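Long-range contacts in cupin 2, conserved barrel domain protein (Novosphingobium aromaticivorans DSM 12444, PDB 3ES1), which is of unknown function but folds as a cupin-like beta barrel and assembles as a pair of identical subunits: residues I81-M86 and P144-F149; G103-G108 and G126-R131. One frame throughout, in Å; residues are numbered along the deposited sequence. Where two conformers were deposited one is given.

How the contacts relate
From the N terminus, strand 79-86 comes first, and its pairing with 145-153 in contact 1 closes the wider loop, segments 81-86 and 144-149 lying 58 residues apart. Within that loop lies contact 2, where strand 99-107 meets 127-130, segments 103-108 and 126-131 being only 18 residues apart. The loops are thus nested, not crossed, and this chain offers a compact case of how a cupin fold joins strands distant in sequence by backbone pairing. Both contacts belong to one antiparallel sheet, since 145-153 and 99-107 are neighbours: A148 O and R146 O probably accept bonds from I104 N and L106 N. Together they tie 79-86, 145-153, 99-107 and 127-130 side by side, and both touch the second subunit.

Contact 1: I81-M86 and P144-F149; sequences IRVVDM and PCRIAF
I81 opens the pairing with F149: its CA-H points at F149 O, with CA and O 3.2 Å apart. R82 and F149 then form a hydrogen-bonded antiparallel pair, and the bond from F149 N to R82 O is 2.8 Å long and nearly linear at 174°. V83 faces A148, but its CG1 reaches on to the aliphatic part of R146, 3.6 Å from CD. At V84, opposite I147, the side chain on the other face of the sheet sets CG2 at the edge of the F149 ring, 4.0 Å from CD2; one face of that ring carries I147 CG2, near the rim.

D85 and R146 form a buried salt bridge. D85 CG stands beside its own backbone N (chi1 -61°). The carboxylate and guanidinium planes are 18° apart, and R146 grips side-on, NE to D85 OD1 at 2.8 Å and NH2 to D85 OD2 at 2.9 Å. S9 and T37 also bind D85 OD2, which probably helps stabilise the buried negative charge.

M86, a selenomethionine, ends the ladder by exchanging backbone bonds with C145. This antiparallel pair belongs to the cupin barrel wall: strand 79-86 is flanked beyond by 45-53, while 99-107 lies along the far side of 145-153.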
ATOM      1  N   ILE A  81      -7.484   1.611   0.930  1.00 17.93           N
ATOM      2  CA  ILE A  81      -6.253   2.315   1.345  1.00 17.11           C
ATOM      3  C   ILE A  81      -6.661   3.544   2.130  1.00 17.57           C
ATOM      4  O   ILE A  81      -7.446   4.355   1.674  1.00 16.77           O
ATOM      5  CB  ILE A  81      -5.258   2.654   0.161  1.00 16.39           C
ATOM      6  CG1 ILE A  81      -3.987   3.399   0.666  1.00 16.89           C
ATOM      7  CG2 ILE A  81      -5.946   3.449  -0.949  1.00 16.97           C
ATOM      8  CD1 ILE A  81      -2.835   3.447  -0.350  1.00 16.07           C
ATOM      9  N   ARG A  82      -6.143   3.631   3.354  1.00 17.39           N
ATOM     10  CA  ARG A  82      -6.338   4.811   4.193  1.00 16.85           C
ATOM     11  C   ARG A  82      -5.052   5.186   4.894  1.00 17.26           C
ATOM     12  O   ARG A  82      -4.133   4.354   5.056  1.00 19.05           O
ATOM     13  CB  ARG A  82      -7.492   4.571   5.192  1.00 17.62           C
ATOM     14  CG  ARG A  82      -7.206   3.502   6.193  1.00 19.98           C
ATOM     15  CD  ARG A  82      -8.311   3.397   7.209  1.00 24.76           C
ATOM     16  NE  ARG A  82      -8.127   2.173   7.954  1.00 27.18           N
ATOM     17  CZ  ARG A  82      -8.925   1.117   7.877  1.00 28.61           C
ATOM     18  NH1 ARG A  82     -10.015   1.148   7.146  1.00 30.12           N
ATOM     19  NH2 ARG A  82      -8.643   0.052   8.600  1.00 30.79           N
ATOM     20  N   VAL A  83      -4.994   6.454   5.308  1.00 16.72           N
ATOM     21  CA  VAL A  83      -3.917   6.996   6.100  1.00 16.46           C
ATOM     22  C   VAL A  83      -4.393   7.221   7.553  1.00 16.00           C
ATOM     23  O   VAL A  83      -5.436   7.851   7.810  1.00 15.69           O
ATOM     24  CB  VAL A  83      -3.366   8.311   5.476  1.00 15.99           C
ATOM     25  CG1 VAL A  83      -2.294   8.923   6.379  1.00 15.89           C
ATOM     26  CG2 VAL A  83      -2.869   8.110   4.050  1.00 17.20           C
ATOM     27  N   VAL A  84      -3.636   6.662   8.478  1.00 15.18           N
ATOM     28  CA  VAL A  84      -3.946   6.760   9.946  1.00 16.71           C
ATOM     29  C   VAL A  84      -2.781   7.407  10.677  1.00 16.47           C
ATOM     30  O   VAL A  84      -1.628   6.956  10.597  1.00 17.98           O
ATOM     31  CB  VAL A  84      -4.325   5.388  10.609  1.00 16.14           C
ATOM     32  CG1 VAL A  84      -4.671   5.550  12.095  1.00 16.44           C
ATOM     33  CG2 VAL A  84      -5.528   4.770   9.887  1.00 16.73           C
ATOM     34  N   ASP A  85      -3.101   8.496  11.366  1.00 16.63           N
ATOM     35  CA  ASP A  85      -2.118   9.203  12.216  1.00 16.50           C
ATOM     36  C   ASP A  85      -2.425   8.879  13.646  1.00 16.07           C
ATOM     37  O   ASP A  85      -3.422   9.341  14.206  1.00 14.42           O
ATOM     38  CB  ASP A  85      -2.191  10.711  12.039  1.00 17.06           C
ATOM     39  CG  ASP A  85      -1.885  11.170  10.616  1.00 16.31           C
ATOM     40  OD1 ASP A  85      -1.389  10.380   9.780  1.00 17.63           O
ATOM     41  OD2 ASP A  85      -2.101  12.369  10.348  1.00 16.60           O
HETATM   42  N   MSE A  86      -1.547   8.066  14.221  0.50 16.45           N
HETATM   43  CA  MSE A  86      -1.632   7.656  15.627  0.50 16.09           C
HETATM   44  C   MSE A  86      -1.024   8.777  16.458  0.50 17.07           C
HETATM   45  O   MSE A  86       0.111   9.204  16.223  0.50 15.78           O
HETATM   46  CB  MSE A  86      -0.879   6.342  15.893  0.50 16.36           C
HETATM   47  CG  MSE A  86      -1.427   5.069  15.205  0.50 15.70           C
HETATM   48 SE   MSE A  86      -3.305   4.713  15.533  0.38 13.32          SE
HETATM   49  CE  MSE A  86      -3.328   3.974  17.306  0.50 14.59           C
ATOM     50  N   PRO A 144       3.417  12.480  16.543  1.00 19.92           N
ATOM     51  CA  PRO A 144       2.491  11.604  15.818  1.00 20.34           C
ATOM     52  C   PRO A 144       3.241  10.637  14.871  1.00 19.23           C
ATOM     53  O   PRO A 144       4.371  10.865  14.489  1.00 19.63           O
ATOM     54  CB  PRO A 144       1.586  12.589  15.022  1.00 20.84           C
ATOM     55  CG  PRO A 144       2.431  13.875  14.893  1.00 21.12           C
ATOM     56  CD  PRO A 144       3.205  13.902  16.212  1.00 21.06           C
ATOM     57  N   CYS A 145       2.593   9.526  14.601  1.00 19.43           N
ATOM     58  CA  CYS A 145       3.070   8.546  13.649  1.00 18.43           C
ATOM     59  C   CYS A 145       2.030   8.330  12.552  1.00 18.63           C
ATOM     60  O   CYS A 145       0.866   8.010  12.837  1.00 18.63           O
ATOM     61  CB  CYS A 145       3.298   7.208  14.370  1.00 18.56           C
ATOM     62  SG  CYS A 145       3.832   5.898  13.264  1.00 17.49           S
ATOM     63  N   ARG A 146       2.452   8.530  11.320  1.00 17.78           N
ATOM     64  CA  ARG A 146       1.591   8.342  10.143  1.00 17.12           C
ATOM     65  C   ARG A 146       1.888   7.020   9.473  1.00 17.20           C
ATOM     66  O   ARG A 146       3.022   6.707   9.138  1.00 16.55           O
ATOM     67  CB  ARG A 146       1.759   9.469   9.131  1.00 15.83           C
ATOM     68  CG  ARG A 146       0.938   9.244   7.859  1.00 15.96           C
ATOM     69  CD  ARG A 146       0.841  10.492   6.987  1.00 17.85           C
ATOM     70  NE  ARG A 146      -0.042  11.461   7.620  1.00 16.95           N
ATOM     71  CZ  ARG A 146      -0.260  12.708   7.195  1.00 15.63           C
ATOM     72  NH1 ARG A 146       0.325  13.205   6.099  1.00 16.27           N
ATOM     73  NH2 ARG A 146      -1.074  13.469   7.894  1.00 13.55           N
ATOM     74  N   ILE A 147       0.823   6.250   9.276  1.00 17.41           N
ATOM     75  CA  ILE A 147       0.916   4.962   8.602  1.00 17.48           C
ATOM     76  C   ILE A 147      -0.102   4.886   7.464  1.00 18.21           C
ATOM     77  O   ILE A 147      -1.242   5.268   7.607  1.00 15.46           O
ATOM     78  CB  ILE A 147       0.684   3.743   9.591  1.00 18.05           C
ATOM     79  CG1 ILE A 147       1.589   3.838  10.831  1.00 19.00           C
ATOM     80  CG2 ILE A 147       0.947   2.406   8.863  1.00 17.98           C
ATOM     81  CD1 ILE A 147       1.232   2.866  11.987  1.00 19.37           C
ATOM     82  N   ALA A 148       0.376   4.443   6.312  1.00 17.93           N
ATOM     83  CA  ALA A 148      -0.512   4.122   5.174  1.00 18.31           C
ATOM     84  C   ALA A 148      -0.843   2.648   5.255  1.00 17.60           C
ATOM     85  O   ALA A 148       0.072   1.780   5.296  1.00 17.82           O
ATOM     86  CB  ALA A 148       0.201   4.427   3.815  1.00 18.02           C
ATOM     87  N   PHE A 149      -2.138   2.365   5.253  1.00 16.72           N
ATOM     88  CA  PHE A 149      -2.635   1.004   5.323  1.00 17.29           C
ATOM     89  C   PHE A 149      -3.420   0.623   4.081  1.00 17.69           C
ATOM     90  O   PHE A 149      -4.366   1.306   3.668  1.00 18.46           O
ATOM     91  CB  PHE A 149      -3.579   0.810   6.517  1.00 17.62           C
ATOM     92  CG  PHE A 149      -2.909   0.798   7.842  1.00 18.31           C
ATOM     93  CD1 PHE A 149      -2.100  -0.255   8.216  1.00 17.80           C
ATOM     94  CD2 PHE A 149      -3.108   1.827   8.731  1.00 18.32           C
ATOM     95  CE1 PHE A 149      -1.477  -0.268   9.467  1.00 18.89           C
ATOM     96  CE2 PHE A 149      -2.503   1.806  10.010  1.00 20.48           C
ATOM     97  CZ  PHE A 149      -1.693   0.774  10.372  1.00 19.37           C
TER

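Contact 2: G103-G108 and G126-R131; sequences GIVLEG and GIIVQR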
ATOM      1  N   GLY A 103       1.053  -2.351   5.777  1.00 17.82           N
ATOM      2  CA  GLY A 103       1.182  -1.064   6.462  1.00 18.31           C
ATOM      3  C   GLY A 103       2.551  -0.480   6.236  1.00 18.40           C
ATOM      4  O   GLY A 103       3.554  -1.167   6.399  1.00 19.27           O
ATOM      5  N   ILE A 104       2.585   0.812   5.893  1.00 17.87           N
ATOM      6  CA  ILE A 104       3.856   1.510   5.648  1.00 17.59           C
ATOM      7  C   ILE A 104       3.987   2.704   6.547  1.00 17.41           C
ATOM      8  O   ILE A 104       3.152   3.635   6.526  1.00 15.92           O
ATOM      9  CB  ILE A 104       4.054   1.911   4.133  1.00 17.00           C
ATOM     10  CG1 ILE A 104       3.822   0.683   3.205  1.00 19.09           C
ATOM     11  CG2 ILE A 104       5.479   2.398   3.878  1.00 17.87           C
ATOM     12  CD1 ILE A 104       2.398   0.574   2.658  1.00 20.50           C
ATOM     13  N   VAL A 105       5.043   2.691   7.336  1.00 17.23           N
ATOM     14  CA  VAL A 105       5.256   3.787   8.299  1.00 17.60           C
ATOM     15  C   VAL A 105       5.856   4.998   7.563  1.00 17.71           C
ATOM     16  O   VAL A 105       7.033   4.973   7.146  1.00 17.46           O
ATOM     17  CB  VAL A 105       6.098   3.356   9.543  1.00 17.83           C
ATOM     18  CG1 VAL A 105       6.118   4.467  10.589  1.00 16.89           C
ATOM     19  CG2 VAL A 105       5.585   2.046  10.174  1.00 17.31           C
ATOM     20  N   LEU A 106       5.082   6.088   7.458  1.00 17.40           N
ATOM     21  CA  LEU A 106       5.520   7.209   6.628  1.00 18.40           C
ATOM     22  C   LEU A 106       6.353   8.197   7.421  1.00 18.98           C
ATOM     23  O   LEU A 106       7.290   8.858   6.921  1.00 18.40           O
ATOM     24  CB  LEU A 106       4.314   7.934   5.976  1.00 18.55           C
ATOM     25  CG  LEU A 106       3.336   7.079   5.100  1.00 19.83           C
ATOM     26  CD1 LEU A 106       2.383   7.981   4.342  1.00 19.49           C
ATOM     27  CD2 LEU A 106       4.059   6.148   4.160  1.00 20.13           C
ATOM     28  N   GLU A 107       5.956   8.318   8.664  1.00 19.42           N
ATOM     29  CA  GLU A 107       6.505   9.320   9.601  1.00 19.50           C
ATOM     30  C   GLU A 107       6.372   8.820  11.030  1.00 19.44           C
ATOM     31  O   GLU A 107       5.330   8.336  11.434  1.00 18.99           O
ATOM     32  CB  GLU A 107       5.750  10.643   9.463  1.00 20.52           C
ATOM     33  CG  GLU A 107       5.928  11.598  10.596  1.00 22.69           C
ATOM     34  CD  GLU A 107       7.302  12.269  10.677  1.00 29.10           C
ATOM     35  OE1 GLU A 107       8.057  12.266   9.667  1.00 29.39           O
ATOM     36  OE2 GLU A 107       7.612  12.811  11.776  1.00 29.78           O
ATOM     37  N   GLY A 108       7.447   8.958  11.796  1.00 19.08           N
ATOM     38  CA  GLY A 108       7.472   8.505  13.162  1.00 18.87           C
ATOM     39  C   GLY A 108       7.692   7.007  13.264  1.00 19.60           C
ATOM     40  O   GLY A 108       8.131   6.362  12.333  1.00 19.26           O
ATOM     41  N   GLY A 126       9.431   1.520   7.635  1.00 18.66           N
ATOM     42  CA  GLY A 126       9.144   0.108   7.825  1.00 17.63           C
ATOM     43  C   GLY A 126       7.794  -0.335   7.262  1.00 17.69           C
ATOM     44  O   GLY A 126       6.830   0.461   7.166  1.00 18.28           O
ATOM     45  N   ILE A 127       7.733  -1.615   6.920  1.00 17.39           N
ATOM     46  CA  ILE A 127       6.508  -2.233   6.384  1.00 17.56           C
ATOM     47  C   ILE A 127       6.043  -3.432   7.193  1.00 18.16           C
ATOM     48  O   ILE A 127       6.817  -4.343   7.517  1.00 19.02           O
ATOM     49  CB  ILE A 127       6.695  -2.645   4.899  1.00 18.16           C
ATOM     50  CG1 ILE A 127       7.007  -1.388   4.041  1.00 19.56           C
ATOM     51  CG2 ILE A 127       5.455  -3.378   4.387  1.00 16.28           C
ATOM     52  CD1 ILE A 127       7.445  -1.666   2.551  1.00 18.30           C
ATOM     53  N   ILE A 128       4.739  -3.422   7.477  1.00 17.03           N
ATOM     54  CA  ILE A 128       4.074  -4.513   8.165  1.00 16.34           C
ATOM     55  C   ILE A 128       3.205  -5.309   7.180  1.00 17.35           C
ATOM     56  O   ILE A 128       2.446  -4.741   6.398  1.00 17.37           O
ATOM     57  CB  ILE A 128       3.170  -4.058   9.327  1.00 15.94           C
ATOM     58  CG1 ILE A 128       3.931  -3.095  10.284  1.00 13.46           C
ATOM     59  CG2 ILE A 128       2.633  -5.265  10.046  1.00 13.08           C
ATOM     60  CD1 ILE A 128       3.645  -1.644   9.923  1.00 15.44           C
ATOM     61  N   VAL A 129       3.379  -6.626   7.229  1.00 18.05           N
ATOM     62  CA  VAL A 129       2.470  -7.569   6.537  1.00 17.89           C
ATOM     63  C   VAL A 129       1.598  -8.233   7.598  1.00 18.55           C
ATOM     64  O   VAL A 129       2.050  -9.134   8.313  1.00 19.33           O
ATOM     65  CB  VAL A 129       3.273  -8.604   5.711  1.00 17.36           C
ATOM     66  CG1 VAL A 129       2.366  -9.526   4.888  1.00 17.00           C
ATOM     67  CG2 VAL A 129       4.290  -7.865   4.784  1.00 18.32           C
ATOM     68  N   GLN A 130       0.365  -7.767   7.711  1.00 18.44           N
ATOM     69  CA  GLN A 130      -0.548  -8.189   8.757  1.00 18.26           C
ATOM     70  C   GLN A 130      -1.432  -9.292   8.216  1.00 17.90           C
ATOM     71  O   GLN A 130      -2.273  -9.055   7.442  1.00 17.94           O
ATOM     72  CB  GLN A 130      -1.375  -7.007   9.315  1.00 17.61           C
ATOM     73  CG  GLN A 130      -2.273  -7.288  10.487  1.00 18.44           C
ATOM     74  CD  GLN A 130      -1.644  -6.879  11.814  1.00 17.73           C
ATOM     75  OE1 GLN A 130      -1.318  -7.686  12.605  1.00 18.63           O
ATOM     76  NE2 GLN A 130      -1.443  -5.641  11.991  1.00 18.98           N
ATOM     77  N   ARG A 131      -1.188 -10.514   8.647  1.00 18.35           N
ATOM     78  CA  ARG A 131      -1.805 -11.720   8.050  1.00 18.77           C
ATOM     79  C   ARG A 131      -3.030 -12.219   8.853  1.00 18.90           C
ATOM     80  O   ARG A 131      -3.119 -13.382   9.234  1.00 19.06           O
ATOM     81  CB  ARG A 131      -0.736 -12.798   7.821  1.00 19.44           C
ATOM     82  CG  ARG A 131       0.310 -12.368   6.760  1.00 18.72           C
ATOM     83  CD  ARG A 131       1.412 -13.365   6.572  1.00 21.33           C
ATOM     84  NE  ARG A 131       0.850 -14.675   6.232  1.00 22.23           N
ATOM     85  CZ  ARG A 131       0.769 -15.693   7.065  1.00 21.93           C
ATOM     86  NH1 ARG A 131       1.188 -15.574   8.310  1.00 19.44           N
ATOM     87  NH2 ARG A 131       0.222 -16.828   6.658  1.00 21.40           N
TER
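I104 and I127 form a non-hydrogen-bonded antiparallel pair and lie side by side, pointing the same way, with their CG1 atoms 3.9 Å apart. I127 CG1 also comes close to I104 CG2, making this an aliphatic contact on one face of the sheet. V105 and I128 meet at a slant, V105 CG2 approaching I128 CD1 at 4.2 Å. I128 also turns its CD1, through a chi2 of 96°, to 3.6 Å from the carbonyl O of G103. G103 has no side chain, and a beta carbon there would lie tightly against that methyl.

The backbone bonds set the register that brings these side chains together. G103 and I128 exchange two, each 2.8 Å, from G103 N to I128 O and from I128 N to G103 O; V105 N adds a bond to G126 O. Beyond V105 a classic beta bulge, in which L106 and E107 both face R146, interrupts the regular pairing of this strand with 145-153. I127, I128 and V129 extend the sheet by a parallel ladder with a strand of the second subunit.

Between the two segments, then, side chains contribute apolar contacts while backbone amides and carbonyls supply the hydrogen bonds, so cohesion here combines hydrophobic burial with a short backbone ladder.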